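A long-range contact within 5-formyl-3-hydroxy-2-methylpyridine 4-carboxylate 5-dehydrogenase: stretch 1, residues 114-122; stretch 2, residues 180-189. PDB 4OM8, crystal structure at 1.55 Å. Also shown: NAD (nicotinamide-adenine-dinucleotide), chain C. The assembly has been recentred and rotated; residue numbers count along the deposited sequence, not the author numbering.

Stretch 1 (114-122) DTSGIPITK
Stretch 2 180-189: KDVPGFVENR

The two stretches meet where a helix begins in one and a tight turn closes in the other, burying 358 Å² between them, both sides summed. In register, Pro119 CA and Asp181 CA lie 6.3 Å apart. Stretch 1 runs as loop to Pro119, the N-cap residue (phi/psi -59/137), and turns helical at Ile120. Stretch 2 is loop through Val186, with a type II turn from Val182 to Phe185, and becomes helical at Glu187.

Asp181 makes the polar anchor. Its CA-to-CB bond points toward stretch 1, and chi1 t with chi2 at 22° carries the carboxylate to the start of the helix, where the first amides have no carbonyl of a preceding turn to bind. Ile120 N donates to Asp181 OD1 (3.2 Å, 152°) and Thr121 N to Asp181 OD2 (2.8 Å, 156°). Thr121, with chi1 m, turns its hydroxyl to the same oxygen, and Thr121 OG1 donates to Asp181 OD2 at 2.7 Å. The short aspartate thus engages two successive amides and a hydroxyl, while Pro119, whose nitrogen has no hydrogen to offer, packs CB 3.6 Å from Asp181 OD2.

Phe185 supplies the apolar part. Phe185 has phi/psi 49/-124, its CA-to-CB bond points toward stretch 1, and chi1 -48° (m) with chi2 -46° set the ring. Thr115 O lies at the edge of the Phe185 ring, near its plane, 3.3 Å from Phe185 CE2, where the polarized C-H bonds suit a carbonyl oxygen. Ile120, m at both chi1 and chi2, brings CD1 to 4.1 Å from Phe185 CZ, an apolar contact, while its amide serves Asp181.

The turn depends on Gly184. At phi/psi 81/6 a CB would jam against the preceding carbonyl oxygen and be crowded by Arg189 CG, so glycine fits. The turn is closed by Phe185 N donating to Val182 O at 2.9 Å; Arg189 NH1 braces it by donating to Pro183 O at 2.9 Å.

Two waters complete the contact at Ser116 O. Water 1 donates to Ser116 O (3.0 Å) and accepts from Gly184 N (2.9 Å); water 2 donates to Ser116 O (2.7 Å) and accepts from Asn188 ND2 (2.7 Å). The CA-to-CB bond of Asn188 points toward stretch 1, and chi1 m (-84°) with chi2 -38° presents its ND2 to that water. Thr115, chi1 t, steadies its own loop: Thr115 OG1 accepts from Ile118 N at 3.1 Å. Ser116, chi1 m, sets OG 3.4 Å from NAD C6N, placing this loop beside the dehydrogenase's nicotinamide.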

# COMPACT_ATOMS: atom_id res chain seq x y z
N ASP A 114 7.47 -15.97 15.82
CA ASP A 114 7.48 -15.02 14.71
C ASP A 114 6.80 -15.60 13.47
O ASP A 114 6.83 -14.98 12.40
CB ASP A 114 8.93 -14.64 14.38
CG ASP A 114 9.06 -13.39 13.51
OD1 ASP A 114 8.18 -12.52 13.54
OD2 ASP A 114 10.11 -13.26 12.85
N THR A 115 6.16 -16.77 13.60
CA THR A 115 5.54 -17.44 12.44
C THR A 115 4.61 -16.52 11.65
O THR A 115 3.90 -15.69 12.21
CB THR A 115 4.75 -18.69 12.86
OG1 THR A 115 4.27 -19.36 11.68
CG2 THR A 115 3.55 -18.31 13.74
N SER A 116 4.63 -16.68 10.33
CA SER A 116 3.67 -15.98 9.49
C SER A 116 2.41 -16.81 9.22
O SER A 116 1.31 -16.26 9.14
CB SER A 116 4.33 -15.60 8.16
OG SER A 116 5.36 -14.65 8.36
N GLY A 117 2.56 -18.12 9.08
CA GLY A 117 1.47 -18.92 8.55
C GLY A 117 1.02 -20.14 9.33
O GLY A 117 0.10 -20.83 8.91
N ILE A 118 1.68 -20.42 10.46
CA ILE A 118 1.26 -21.54 11.28
C ILE A 118 0.39 -21.02 12.42
O ILE A 118 0.79 -20.10 13.14
CB ILE A 118 2.48 -22.29 11.83
CG1 ILE A 118 3.37 -22.73 10.65
CG2 ILE A 118 2.03 -23.49 12.67
CD1 ILE A 118 4.72 -23.28 11.06
N PRO A 119 -0.81 -21.59 12.60
CA PRO A 119 -1.70 -21.08 13.65
C PRO A 119 -1.07 -21.16 15.02
O PRO A 119 -0.42 -22.16 15.36
CB PRO A 119 -2.93 -22.00 13.57
CG PRO A 119 -2.87 -22.62 12.22
CD PRO A 119 -1.43 -22.69 11.83
N ILE A 120 -1.24 -20.10 15.81
CA ILE A 120 -0.71 -20.10 17.17
C ILE A 120 -1.37 -21.23 17.95
O ILE A 120 -0.76 -21.85 18.81
CB ILE A 120 -0.95 -18.74 17.86
CG1 ILE A 120 -0.39 -17.59 17.00
CG2 ILE A 120 -0.31 -18.71 19.24
CD1 ILE A 120 1.05 -17.81 16.51
N THR A 121 -2.62 -21.52 17.60
CA THR A 121 -3.36 -22.60 18.25
C THR A 121 -2.68 -23.96 18.06
O THR A 121 -2.68 -24.80 18.98
CB THR A 121 -4.79 -22.65 17.70
OG1 THR A 121 -5.45 -21.43 18.06
CG2 THR A 121 -5.56 -23.84 18.27
N LYS A 122 -2.08 -24.17 16.89
CA LYS A 122 -1.33 -25.40 16.65
C LYS A 122 0.01 -25.39 17.38
O LYS A 122 0.40 -26.38 18.00
CB LYS A 122 -1.10 -25.61 15.16
CG LYS A 122 -2.31 -26.14 14.43
CD LYS A 122 -1.96 -26.50 13.00
CE LYS A 122 -3.21 -26.94 12.25
NZ LYS A 122 -2.89 -27.41 10.87
N LYS A 180 -8.45 -12.88 16.46
CA LYS A 180 -8.74 -14.27 16.09
C LYS A 180 -7.51 -14.85 15.40
O LYS A 180 -6.84 -14.18 14.62
CB LYS A 180 -9.97 -14.35 15.19
CG LYS A 180 -11.26 -13.86 15.85
CD LYS A 180 -12.48 -14.04 14.95
CE LYS A 180 -13.70 -13.36 15.59
NZ LYS A 180 -14.91 -13.43 14.71
N ASP A 181 -7.25 -16.12 15.68
CA ASP A 181 -6.12 -16.83 15.10
C ASP A 181 -6.45 -17.31 13.68
O ASP A 181 -6.52 -18.51 13.40
CB ASP A 181 -5.76 -18.00 16.04
CG ASP A 181 -4.51 -18.75 15.65
OD1 ASP A 181 -3.64 -18.21 14.93
OD2 ASP A 181 -4.39 -19.91 16.11
N VAL A 182 -6.66 -16.36 12.77
CA VAL A 182 -7.00 -16.67 11.38
C VAL A 182 -5.75 -16.82 10.52
O VAL A 182 -4.71 -16.24 10.83
CB VAL A 182 -7.91 -15.57 10.78
CG1 VAL A 182 -9.23 -15.51 11.53
CG2 VAL A 182 -7.22 -14.21 10.79
N PRO A 183 -5.85 -17.61 9.43
CA PRO A 183 -4.68 -17.82 8.57
C PRO A 183 -4.13 -16.49 8.05
O PRO A 183 -4.88 -15.72 7.46
CB PRO A 183 -5.23 -18.69 7.43
CG PRO A 183 -6.38 -19.44 8.06
CD PRO A 183 -7.00 -18.46 9.04
N GLY A 184 -2.84 -16.24 8.26
CA GLY A 184 -2.24 -15.01 7.78
C GLY A 184 -2.49 -13.81 8.67
O GLY A 184 -2.11 -12.70 8.31
N PHE A 185 -3.11 -14.03 9.84
CA PHE A 185 -3.41 -12.96 10.80
C PHE A 185 -4.08 -11.78 10.07
O PHE A 185 -5.10 -11.98 9.41
CB PHE A 185 -2.14 -12.56 11.55
CG PHE A 185 -1.38 -13.75 12.09
CD1 PHE A 185 -2.04 -14.77 12.77
CD2 PHE A 185 -0.01 -13.86 11.91
CE1 PHE A 185 -1.35 -15.86 13.25
CE2 PHE A 185 0.69 -14.95 12.38
CZ PHE A 185 0.02 -15.95 13.06
N VAL A 186 -3.55 -10.56 10.16
CA VAL A 186 -4.16 -9.45 9.41
C VAL A 186 -3.28 -8.97 8.26
O VAL A 186 -3.75 -8.89 7.11
CB VAL A 186 -4.51 -8.26 10.33
CG1 VAL A 186 -4.90 -7.02 9.51
CG2 VAL A 186 -5.63 -8.67 11.28
N GLU A 187 -2.02 -8.67 8.57
CA GLU A 187 -1.11 -8.06 7.59
C GLU A 187 -1.02 -8.89 6.31
O GLU A 187 -1.26 -8.39 5.20
CB GLU A 187 0.28 -7.88 8.20
CG GLU A 187 1.29 -7.29 7.25
CD GLU A 187 2.70 -7.44 7.78
OE1 GLU A 187 3.06 -8.56 8.18
OE2 GLU A 187 3.43 -6.43 7.82
N ASN A 188 -0.67 -10.16 6.44
CA ASN A 188 -0.46 -10.93 5.23
C ASN A 188 -1.78 -11.31 4.56
O ASN A 188 -1.79 -11.57 3.36
CB ASN A 188 0.40 -12.16 5.52
CG ASN A 188 1.87 -11.81 5.49
OD1 ASN A 188 2.29 -11.01 4.66
ND2 ASN A 188 2.66 -12.38 6.41
N ARG A 189 -2.90 -11.28 5.28
CA ARG A 189 -4.19 -11.46 4.61
C ARG A 189 -4.47 -10.30 3.67
O ARG A 189 -4.85 -10.49 2.50
CB ARG A 189 -5.34 -11.58 5.61
CG ARG A 189 -5.32 -12.88 6.38
CD ARG A 189 -6.60 -13.06 7.20
NE ARG A 189 -7.80 -13.31 6.41
CZ ARG A 189 -8.22 -14.53 6.07
NH1 ARG A 189 -7.56 -15.61 6.43
NH2 ARG A 189 -9.34 -14.64 5.36
PA NAD C . 15.44 -17.86 7.79
O1A NAD C . 15.35 -19.16 7.01
O2A NAD C . 16.12 -16.64 7.18
O5B NAD C . 16.17 -18.18 9.19
C5B NAD C . 15.85 -19.34 9.96
C4B NAD C . 17.00 -19.58 10.92
O4B NAD C . 16.63 -20.58 11.87
C3B NAD C . 18.24 -20.09 10.19
O3B NAD C . 19.36 -19.25 10.47
C2B NAD C . 18.43 -21.50 10.73
O2B NAD C . 19.80 -21.93 10.82
C1B NAD C . 17.79 -21.39 12.10
N9A NAD C . 17.37 -22.66 12.73
C8A NAD C . 16.89 -23.76 12.13
N7A NAD C . 16.59 -24.71 13.05
C5A NAD C . 16.89 -24.21 14.26
C6A NAD C . 16.83 -24.68 15.66
N6A NAD C . 16.37 -25.92 15.97
N1A NAD C . 17.25 -23.83 16.62
C2A NAD C . 17.71 -22.60 16.34
N3A NAD C . 17.80 -22.11 15.09
C4A NAD C . 17.41 -22.86 14.04
O3 NAD C . 13.95 -17.53 8.31
PN NAD C . 13.31 -16.07 8.56
O1N NAD C . 12.93 -15.45 7.22
O2N NAD C . 14.14 -15.26 9.52
O5D NAD C . 11.94 -16.46 9.29
C5D NAD C . 11.93 -17.08 10.59
C4D NAD C . 10.48 -17.15 11.05
O4D NAD C . 9.94 -15.83 10.99
C3D NAD C . 9.62 -18.00 10.13
O3D NAD C . 8.57 -18.55 10.93
C2D NAD C . 9.00 -16.99 9.18
O2D NAD C . 7.72 -17.42 8.69
C1D NAD C . 8.85 -15.78 10.07
N1N NAD C . 8.86 -14.48 9.37
C2N NAD C . 9.57 -14.27 8.25
C3N NAD C . 9.56 -13.01 7.64
C7N NAD C . 10.31 -12.71 6.37
O7N NAD C . 11.32 -13.32 6.06
N7N NAD C . 9.80 -11.76 5.59
C4N NAD C . 8.81 -11.98 8.21
C5N NAD C . 8.10 -12.23 9.37
C6N NAD C . 8.15 -13.49 9.94
O HOH W 1 -1.21 -17.62 10.18
O HOH W 2 1.56 -13.62 8.49